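Local coordinates for protein thiamine monophosphate kinase (Aquifex aeolicus, PDB 1VQV) that catalyses the ATP-dependent phosphorylation of thiamine monophosphate to thiamine diphosphate, the active form of vitamin B1, and works as a homodimer, at residues K63-S66 against V67-D71; A180-Q183 against R184-P188; K196-Q199 against K200-A204; M206-S209 against D210-A214. All coordinates share one frame; numbering follows the deposited sequence.

Interaction 1: K63-S66 against V67-D71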
loop_
_atom_site.group_PDB
_atom_site.type_symbol
_atom_site.label_atom_id
_atom_site.label_comp_id
_atom_site.label_asym_id
_atom_site.label_seq_id
_atom_site.Cartn_x
_atom_site.Cartn_y
_atom_site.Cartn_z
ATOM N N LYS B 63 12.973 -1.882 9.336
ATOM C CA LYS B 63 11.989 -0.941 9.836
ATOM C C LYS B 63 10.704 -0.939 9.000
ATOM O O LYS B 63 9.613 -0.877 9.551
ATOM C CB LYS B 63 12.597 0.459 9.875
ATOM C CG LYS B 63 11.813 1.456 10.679
ATOM C CD LYS B 63 12.693 2.610 11.085
ATOM C CE LYS B 63 11.915 3.641 11.874
ATOM N NZ LYS B 63 12.767 4.792 12.286
ATOM N N ALA B 64 10.826 -1.021 7.678
ATOM C CA ALA B 64 9.651 -1.006 6.811
ATOM C C ALA B 64 8.634 -2.062 7.230
ATOM O O ALA B 64 7.427 -1.822 7.207
ATOM C CB ALA B 64 10.063 -1.214 5.366
ATOM N N ILE B 65 9.123 -3.233 7.611
ATOM C CA ILE B 65 8.260 -4.313 8.057
ATOM C C ILE B 65 7.850 -4.140 9.528
ATOM O O ILE B 65 6.702 -4.357 9.895
ATOM C CB ILE B 65 8.965 -5.671 7.878
ATOM C CG1 ILE B 65 9.115 -5.971 6.384
ATOM C CG2 ILE B 65 8.196 -6.775 8.612
ATOM C CD1 ILE B 65 7.818 -6.109 5.631
ATOM N N SER B 66 8.792 -3.724 10.364
ATOM C CA SER B 66 8.512 -3.541 11.778
ATOM C C SER B 66 7.467 -2.492 12.131
ATOM O O SER B 66 6.707 -2.690 13.066
ATOM C CB SER B 66 9.804 -3.243 12.544
ATOM O OG SER B 66 10.538 -4.437 12.771
ATOM N N VAL B 67 7.418 -1.377 11.413
ATOM C CA VAL B 67 6.433 -0.368 11.751
ATOM C C VAL B 67 5.031 -0.935 11.547
ATOM O O VAL B 67 4.160 -0.779 12.404
ATOM C CB VAL B 67 6.607 0.910 10.907
ATOM C CG1 VAL B 67 5.526 1.917 11.255
ATOM C CG2 VAL B 67 7.973 1.519 11.175
ATOM N N ASN B 68 4.806 -1.607 10.426
ATOM C CA ASN B 68 3.491 -2.170 10.171
ATOM C C ASN B 68 3.112 -3.259 11.147
ATOM O O ASN B 68 1.945 -3.399 11.503
ATOM C CB ASN B 68 3.396 -2.717 8.754
ATOM C CG ASN B 68 3.070 -1.653 7.769
ATOM O OD1 ASN B 68 2.330 -0.734 8.082
ATOM N ND2 ASN B 68 3.607 -1.764 6.569
ATOM N N VAL B 69 4.100 -4.035 11.575
ATOM C CA VAL B 69 3.867 -5.123 12.517
ATOM C C VAL B 69 3.458 -4.579 13.895
ATOM O O VAL B 69 2.626 -5.163 14.577
ATOM C CB VAL B 69 5.140 -6.011 12.654
ATOM C CG1 VAL B 69 4.930 -7.065 13.716
ATOM C CG2 VAL B 69 5.469 -6.671 11.322
ATOM N N SER B 70 4.040 -3.450 14.283
ATOM C CA SER B 70 3.748 -2.829 15.565
ATOM C C SER B 70 2.313 -2.349 15.717
ATOM O O SER B 70 1.832 -2.186 16.833
ATOM C CB SER B 70 4.697 -1.661 15.816
ATOM O OG SER B 70 5.979 -2.141 16.171
ATOM N N ASP B 71 1.648 -2.113 14.589
ATOM C CA ASP B 71 0.262 -1.673 14.578
ATOM C C ASP B 71 -0.657 -2.874 14.662
ATOM O O ASP B 71 -1.664 -2.843 15.376
ATOM C CB ASP B 71 -0.035 -0.910 13.302
ATOM C CG ASP B 71 0.718 0.380 13.222
ATOM O OD1 ASP B 71 0.615 1.172 14.189
ATOM O OD2 ASP B 71 1.413 0.596 12.199
#
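Val67 N donates to Lys63 O at 2.9 Å, and Val69 N to Ile65 O at 3.1 Å, so that 63-66 and 67-71 form successive turns of one unbroken helix, 57-73. At the next residue, Ser66 O accepts from Ser70 N at 3.0 Å and weakly from Ser70 OG at 3.2 Å. Two aliphatic contacts accompany these bonds. Val67 turns CG2 anti to its carbonyl carbon (CG1 lies at chi1 178°), which lays that methyl against Lys63 CG at 3.9 Å. Beyond this point the lysine chain runs extended and delivers NZ to the carbonyl oxygen of His185. On another side of the helix Ile65 CG2 meets Val69 CG2 at 3.8 Å, and both residues also lean on Tyr111 of helix 94-111, whose hydroxyl bonds Ser66 OG. Asn68 reaches strand 127-136 with a weak bond from ND2 to Val130 O, and OD1 bonds Thr41 OG1 weakly. This part of the helix is thus largely buried, its apolar residues set against a helix and a sheet and its polar ends partnered on neighbouring elements; near its C-terminal end it carries Asp71, a magnesium ligand, beside Asp27 and Asp207.

Interaction 2: A180-Q183 against R184-P188; sequences ALIQ and RHLRP. With PO4 (phosphate ion), chain F.
Arg184 N bonds Ala180 O at 3.2 Å and Arg187 N bonds Gln183 O at 2.7 Å, marking the last turns of helix 176-186, while Ile182 O accepts from both His185 N and Leu186 N as the helix ends. The Arg184 side chain runs back alongside the previous turn, extended from CG to NE, and lays one face of its guanidinium over Ala180 CB, which stands 3.9 Å from the plane and toward its rim. Near the plane, at the edge, Leu181 CD2 lies 4.3 Å from NH1. That same nitrogen makes a salt bridge to Asp159 of helix 159-168. With an alanine in place of Arg184, Asp159 would probably be left without its charge partner and the Ala180 methyl would lose its flat cover. Arg187 is the first residue to leave helical geometry, and the end of its side chain leads away from 180-183; a bend at chi3 (66°) turns its guanidinium so that NH1 donates to phosphate O4 in plane, at 2.9 Å and 161°. This ion probably came from the crystallisation liquor. Trp62 adds a cation-pi contact to the arginine. What results is a helix C-terminus docked onto helix 57-73, with the His185 side chain about 7 Å from those of the substrate-binding residues His50 and Glu260.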
loop_
_atom_site.group_PDB
_atom_site.type_symbol
_atom_site.label_atom_id
_atom_site.label_comp_id
_atom_site.label_asym_id
_atom_site.label_seq_id
_atom_site.Cartn_x
_atom_site.Cartn_y
_atom_site.Cartn_z
ATOM N N ALA B 180 22.830 2.206 21.188
ATOM C CA ALA B 180 21.615 1.496 21.566
ATOM C C ALA B 180 20.394 2.373 21.332
ATOM O O ALA B 180 19.308 1.873 21.031
ATOM C CB ALA B 180 21.685 1.084 23.024
ATOM N N LEU B 181 20.584 3.683 21.468
ATOM C CA LEU B 181 19.510 4.654 21.272
ATOM C C LEU B 181 19.164 4.805 19.800
ATOM O O LEU B 181 17.988 4.872 19.425
ATOM C CB LEU B 181 19.921 6.018 21.836
ATOM C CG LEU B 181 19.880 6.139 23.359
ATOM C CD1 LEU B 181 20.392 7.510 23.813
ATOM C CD2 LEU B 181 18.449 5.919 23.816
ATOM N N ILE B 182 20.211 4.868 18.982
ATOM C CA ILE B 182 20.080 5.013 17.540
ATOM C C ILE B 182 19.446 3.746 16.983
ATOM O O ILE B 182 18.546 3.792 16.153
ATOM C CB ILE B 182 21.475 5.211 16.882
ATOM C CG1 ILE B 182 22.237 6.327 17.609
ATOM C CG2 ILE B 182 21.327 5.549 15.397
ATOM C CD1 ILE B 182 23.625 6.621 17.053
ATOM N N GLN B 183 19.922 2.609 17.455
ATOM C CA GLN B 183 19.409 1.342 16.991
ATOM C C GLN B 183 17.913 1.217 17.281
ATOM O O GLN B 183 17.166 0.685 16.467
ATOM C CB GLN B 183 20.237 0.207 17.622
ATOM C CG GLN B 183 21.730 0.307 17.213
ATOM C CD GLN B 183 22.621 -0.872 17.639
ATOM O OE1 GLN B 183 23.801 -0.947 17.245
ATOM N NE2 GLN B 183 22.068 -1.787 18.439
ATOM N N ARG B 184 17.467 1.736 18.423
ATOM C CA ARG B 184 16.053 1.683 18.798
ATOM C C ARG B 184 15.189 2.491 17.840
ATOM O O ARG B 184 13.989 2.234 17.678
ATOM C CB ARG B 184 15.869 2.213 20.227
ATOM C CG ARG B 184 15.956 1.118 21.288
ATOM C CD ARG B 184 16.453 1.597 22.641
ATOM N NE ARG B 184 17.070 0.472 23.347
ATOM C CZ ARG B 184 17.879 0.576 24.399
ATOM N NH1 ARG B 184 18.184 1.762 24.907
ATOM N NH2 ARG B 184 18.418 -0.516 24.914
ATOM N N HIS B 185 15.810 3.467 17.197
ATOM C CA HIS B 185 15.098 4.315 16.265
ATOM C C HIS B 185 15.233 3.806 14.839
ATOM O O HIS B 185 14.304 3.909 14.049
ATOM C CB HIS B 185 15.620 5.747 16.386
ATOM C CG HIS B 185 15.075 6.680 15.356
ATOM N ND1 HIS B 185 15.724 6.933 14.169
ATOM C CD2 HIS B 185 13.944 7.422 15.332
ATOM C CE1 HIS B 185 15.018 7.793 13.455
ATOM N NE2 HIS B 185 13.933 8.105 14.139
ATOM N N LEU B 186 16.384 3.232 14.522
ATOM C CA LEU B 186 16.628 2.731 13.176
ATOM C C LEU B 186 16.139 1.301 12.944
ATOM O O LEU B 186 15.525 1.000 11.922
ATOM C CB LEU B 186 18.124 2.828 12.848
ATOM C CG LEU B 186 18.488 3.586 11.569
ATOM C CD1 LEU B 186 17.770 4.910 11.570
ATOM C CD2 LEU B 186 19.990 3.804 11.495
ATOM N N ARG B 187 16.424 0.422 13.896
ATOM C CA ARG B 187 16.037 -0.978 13.804
ATOM C C ARG B 187 15.182 -1.372 15.001
ATOM O O ARG B 187 15.584 -2.220 15.793
ATOM C CB ARG B 187 17.286 -1.871 13.765
ATOM C CG ARG B 187 17.520 -2.599 12.456
ATOM C CD ARG B 187 18.378 -3.871 12.614
ATOM N NE ARG B 187 17.685 -4.899 13.397
ATOM C CZ ARG B 187 17.692 -6.198 13.105
ATOM N NH1 ARG B 187 18.347 -6.644 12.046
ATOM N NH2 ARG B 187 17.062 -7.062 13.888
ATOM N N PRO B 188 13.994 -0.764 15.154
ATOM C CA PRO B 188 13.137 -1.113 16.291
ATOM C C PRO B 188 12.571 -2.525 16.165
ATOM O O PRO B 188 12.528 -3.073 15.074
ATOM C CB PRO B 188 12.051 -0.047 16.239
ATOM C CG PRO B 188 11.934 0.233 14.773
ATOM C CD PRO B 188 13.367 0.279 14.324
HETATM P P PO4 F . 21.728 -4.846 10.972
HETATM O O1 PO4 F . 22.067 -5.791 12.070
HETATM O O2 PO4 F . 21.860 -3.451 11.458
HETATM O O3 PO4 F . 22.657 -5.061 9.828
HETATM O O4 PO4 F . 20.327 -5.082 10.528
#

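Interaction 3: K196-Q199 against K200-A204; sequences KHIQ and KYANA
Tyr201 and His197, one helical turn apart, make the aromatic part of this contact. Their ring centroids are 5.5 Å apart with planes at 41°, an oblique meeting in which Tyr201 CD1 comes within 3.9 Å of His197 ND1. A CH-pi contact accompanies it: Tyr201 CB sits over one face of the imidazole, 4.3 Å from the ring centroid and toward the rim. The histidine is placed for this by its first torsion, with CG anti to the backbone nitrogen (chi1 -174°). The backbone bonds of this fraying helix end are few: Tyr201 N donates to His197 O at 2.8 Å, and Ala202 N reaches Ile198 O only weakly, at 3.5 Å. Apolar contact is made by Ile198, whose CG2 and CD1 both approach Ala202 CB, CG2 at 3.9 Å; the isoleucine also packs on Leu264 and Phe266 of strand 263-268. Beyond Ala202 the chain enters strand 204-208 through a classic beta bulge, Asn203 and Ala204 together facing Thr267. His197 NE2 is hydrogen-bonded to His268 NE2 of strand 263-268. Replacing His197 by a leucine would probably leave His268 without that bond and Tyr201 CB without its imidazole face. Because two NE2 atoms share the bond, at least one ring is probably neutral; with the Ile198 packing and the bulge's backbone bonds, it ties this weakly bonded helix end to strand 263-268.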
loop_
_atom_site.group_PDB
_atom_site.type_symbol
_atom_site.label_atom_id
_atom_site.label_comp_id
_atom_site.label_asym_id
_atom_site.label_seq_id
_atom_site.Cartn_x
_atom_site.Cartn_y
_atom_site.Cartn_z
ATOM N N LYS B 196 -0.166 -12.421 22.715
ATOM C CA LYS B 196 -0.988 -13.239 23.612
ATOM C C LYS B 196 -1.588 -12.423 24.758
ATOM O O LYS B 196 -2.777 -12.526 25.057
ATOM C CB LYS B 196 -0.149 -14.372 24.185
ATOM C CG LYS B 196 0.502 -15.230 23.130
ATOM C CD LYS B 196 -0.543 -15.934 22.276
ATOM C CE LYS B 196 0.100 -17.021 21.437
ATOM N NZ LYS B 196 0.798 -17.997 22.310
ATOM N N HIS B 197 -0.761 -11.605 25.394
ATOM C CA HIS B 197 -1.234 -10.804 26.505
ATOM C C HIS B 197 -2.295 -9.802 26.097
ATOM O O HIS B 197 -3.303 -9.661 26.772
ATOM C CB HIS B 197 -0.079 -10.056 27.179
ATOM C CG HIS B 197 -0.494 -9.327 28.417
ATOM N ND1 HIS B 197 -0.680 -9.964 29.624
ATOM C CD2 HIS B 197 -0.844 -8.033 28.613
ATOM C CE1 HIS B 197 -1.128 -9.094 30.511
ATOM N NE2 HIS B 197 -1.236 -7.916 29.922
ATOM N N ILE B 198 -2.063 -9.103 24.993
ATOM C CA ILE B 198 -3.009 -8.088 24.527
ATOM C C ILE B 198 -4.309 -8.663 23.959
ATOM O O ILE B 198 -5.386 -8.099 24.178
ATOM C CB ILE B 198 -2.361 -7.190 23.461
ATOM C CG1 ILE B 198 -1.137 -6.482 24.057
ATOM C CG2 ILE B 198 -3.370 -6.187 22.947
ATOM C CD1 ILE B 198 -1.443 -5.537 25.201
ATOM N N GLN B 199 -4.190 -9.773 23.231
ATOM C CA GLN B 199 -5.330 -10.449 22.618
ATOM C C GLN B 199 -6.103 -11.204 23.692
ATOM O O GLN B 199 -6.986 -12.004 23.379
ATOM C CB GLN B 199 -4.868 -11.467 21.536
ATOM C CG GLN B 199 -4.394 -12.853 22.078
ATOM C CD GLN B 199 -4.004 -13.896 20.989
ATOM O OE1 GLN B 199 -3.111 -13.669 20.159
ATOM N NE2 GLN B 199 -4.666 -15.052 21.019
ATOM N N LYS B 200 -5.787 -10.944 24.955
ATOM C CA LYS B 200 -6.428 -11.666 26.046
ATOM C C LYS B 200 -6.762 -10.858 27.285
ATOM O O LYS B 200 -7.679 -11.211 28.021
ATOM C CB LYS B 200 -5.534 -12.836 26.451
ATOM C CG LYS B 200 -5.954 -13.594 27.696
ATOM C CD LYS B 200 -6.811 -14.812 27.365
ATOM C CE LYS B 200 -6.819 -15.781 28.537
ATOM N NZ LYS B 200 -5.416 -16.093 28.930
ATOM N N TYR B 201 -6.036 -9.773 27.520
ATOM C CA TYR B 201 -6.283 -8.992 28.717
ATOM C C TYR B 201 -6.492 -7.509 28.527
ATOM O O TYR B 201 -6.993 -6.832 29.421
ATOM C CB TYR B 201 -5.143 -9.215 29.718
ATOM C CG TYR B 201 -5.190 -10.567 30.387
ATOM C CD1 TYR B 201 -4.200 -11.522 30.161
ATOM C CD2 TYR B 201 -6.260 -10.907 31.219
ATOM C CE1 TYR B 201 -4.284 -12.783 30.748
ATOM C CE2 TYR B 201 -6.350 -12.151 31.805
ATOM C CZ TYR B 201 -5.370 -13.083 31.567
ATOM O OH TYR B 201 -5.485 -14.330 32.115
ATOM N N ALA B 202 -6.117 -6.989 27.370
ATOM C CA ALA B 202 -6.288 -5.561 27.158
ATOM C C ALA B 202 -7.713 -5.171 26.801
ATOM O O ALA B 202 -8.339 -5.812 25.966
ATOM C CB ALA B 202 -5.333 -5.080 26.077
ATOM N N ASN B 203 -8.220 -4.130 27.457
ATOM C CA ASN B 203 -9.553 -3.619 27.168
ATOM C C ASN B 203 -9.338 -2.489 26.192
ATOM O O ASN B 203 -10.177 -2.219 25.348
ATOM C CB ASN B 203 -10.235 -3.040 28.397
ATOM C CG ASN B 203 -10.378 -4.027 29.495
ATOM O OD1 ASN B 203 -10.798 -5.163 29.280
ATOM N ND2 ASN B 203 -10.033 -3.602 30.698
ATOM N N ALA B 204 -8.208 -1.812 26.342
ATOM C CA ALA B 204 -7.827 -0.723 25.455
ATOM C C ALA B 204 -6.350 -0.972 25.096
ATOM O O ALA B 204 -5.567 -1.364 25.963
ATOM C CB ALA B 204 -7.997 0.631 26.165
#

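Interaction 4: M206-S209 against D210-A214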
loop_
_atom_site.group_PDB
_atom_site.type_symbol
_atom_site.label_atom_id
_atom_site.label_comp_id
_atom_site.label_asym_id
_atom_site.label_seq_id
_atom_site.Cartn_x
_atom_site.Cartn_y
_atom_site.Cartn_z
HETATM N N MSE B 206 -2.964 0.120 21.952
HETATM C CA MSE B 206 -2.508 0.918 20.818
HETATM C C MSE B 206 -1.004 1.159 20.866
HETATM O O MSE B 206 -0.396 1.220 21.935
HETATM C CB MSE B 206 -3.192 2.276 20.808
HETATM C CG MSE B 206 -2.473 3.310 21.638
HETATM SE SE MSE B 206 -3.374 5.046 21.581
HETATM C CE MSE B 206 -4.513 4.800 23.136
ATOM N N ASP B 207 -0.411 1.326 19.691
ATOM C CA ASP B 207 1.012 1.586 19.594
ATOM C C ASP B 207 1.301 3.073 19.817
ATOM O O ASP B 207 0.608 3.939 19.285
ATOM C CB ASP B 207 1.523 1.131 18.224
ATOM C CG ASP B 207 2.986 1.452 18.011
ATOM O OD1 ASP B 207 3.312 2.651 17.837
ATOM O OD2 ASP B 207 3.805 0.504 18.024
ATOM N N ILE B 208 2.298 3.360 20.647
ATOM C CA ILE B 208 2.677 4.734 20.907
ATOM C C ILE B 208 3.471 5.174 19.679
ATOM O O ILE B 208 4.619 4.768 19.472
ATOM C CB ILE B 208 3.529 4.837 22.176
ATOM C CG1 ILE B 208 2.725 4.282 23.363
ATOM C CG2 ILE B 208 3.943 6.294 22.414
ATOM C CD1 ILE B 208 3.498 4.212 24.659
ATOM N N SER B 209 2.830 5.991 18.851
ATOM C CA SER B 209 3.434 6.452 17.612
ATOM C C SER B 209 3.589 7.966 17.544
ATOM O O SER B 209 4.456 8.469 16.830
ATOM C CB SER B 209 2.599 5.950 16.430
ATOM O OG SER B 209 1.228 6.229 16.640
ATOM N N ASP B 210 2.749 8.690 18.276
ATOM C CA ASP B 210 2.842 10.142 18.286
ATOM C C ASP B 210 3.339 10.639 19.649
ATOM O O ASP B 210 3.376 11.843 19.899
ATOM C CB ASP B 210 1.479 10.776 18.000
ATOM C CG ASP B 210 0.643 9.967 17.029
ATOM O OD1 ASP B 210 1.027 9.846 15.838
ATOM O OD2 ASP B 210 -0.416 9.449 17.457
ATOM N N GLY B 211 3.718 9.717 20.529
ATOM C CA GLY B 211 4.174 10.113 21.849
ATOM C C GLY B 211 3.125 9.787 22.896
ATOM O O GLY B 211 1.924 9.769 22.607
ATOM N N LEU B 212 3.571 9.542 24.119
ATOM C CA LEU B 212 2.660 9.184 25.190
ATOM C C LEU B 212 1.460 10.118 25.313
ATOM O O LEU B 212 0.342 9.740 24.959
ATOM C CB LEU B 212 3.414 9.128 26.510
ATOM C CG LEU B 212 2.520 8.731 27.683
ATOM C CD1 LEU B 212 1.907 7.344 27.465
ATOM C CD2 LEU B 212 3.360 8.765 28.931
ATOM N N VAL B 213 1.695 11.327 25.816
ATOM C CA VAL B 213 0.636 12.316 25.985
ATOM C C VAL B 213 -0.354 12.351 24.825
ATOM O O VAL B 213 -1.561 12.227 25.030
ATOM C CB VAL B 213 1.223 13.729 26.160
ATOM C CG1 VAL B 213 2.081 13.782 27.414
ATOM C CG2 VAL B 213 2.073 14.085 24.952
ATOM N N ALA B 214 0.154 12.516 23.608
ATOM C CA ALA B 214 -0.699 12.568 22.426
ATOM C C ALA B 214 -1.632 11.358 22.333
ATOM O O ALA B 214 -2.847 11.520 22.293
ATOM C CB ALA B 214 0.162 12.674 21.151
#
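The carboxylate of Asp210 turns one face to Ser209: OG stands over it, 3.8 Å from Asp210 CG and about as far from either carboxylate oxygen, and Ser209 C lies 3.6 Å from CG. These are contacts of proximity, with no hydrogen bond between 206-209 and 210-214. Ser209 OG is set between its backbone nitrogen and carbonyl carbon (chi1 49°), which keeps the hydroxyl on the side of the aspartate. Both amides at this corner, Ser209 N and Asp210 N, are instead bound by one carboxylate oxygen of Asp215, a residue of the following helix, and that double grip closes the turn. The segments form a strand-loop-helix connection in which edge strand 204-208 passes through a short loop to helix 212-222, with Gly211 at the N-cap position. The glycine has a positive phi (107°), and at its backbone angles a side chain would be jammed against the carbonyl oxygen of Asp210. The loop belongs to the active site: Asp207 and Asp210 are magnesium ligands and Ser209 binds ATP, while Ser209 also touches the substrate-binding Glu260. Behind these polar groups the inner side of the corner is apolar. Ile208 holds CG2 anti to its backbone nitrogen and lays it against the chain, 3.6 Å from Gly211 C and 3.7 Å from Leu212 N. Its other branch ends with CD1 4.5 Å from Leu212 CD1, and Leu157 and Leu265 also pack on the isoleucine.

Interactions 1 and 4 are buried near the centre of the chain, whereas 2 and 3 are partly buried helix ends farther out, the centre of the latter about 17 Å from that of the chain. Interaction 1 touches two of the others: it meets interaction 2 through Lys63 and Pro188, and Ser70 packs on Asp207 of interaction 4, bringing two magnesium-binding segments together. Interactions 3 and 4 share strand 204-208 through adjoining residues but do not otherwise touch. Chemistry follows place: regular backbone bonding and aliphatic steps inside helix 57-73, charged arginines at the outer helix end, a tilted aromatic pair at the frayed one, and acidic and hydroxyl groups at the loop that binds magnesium and ATP.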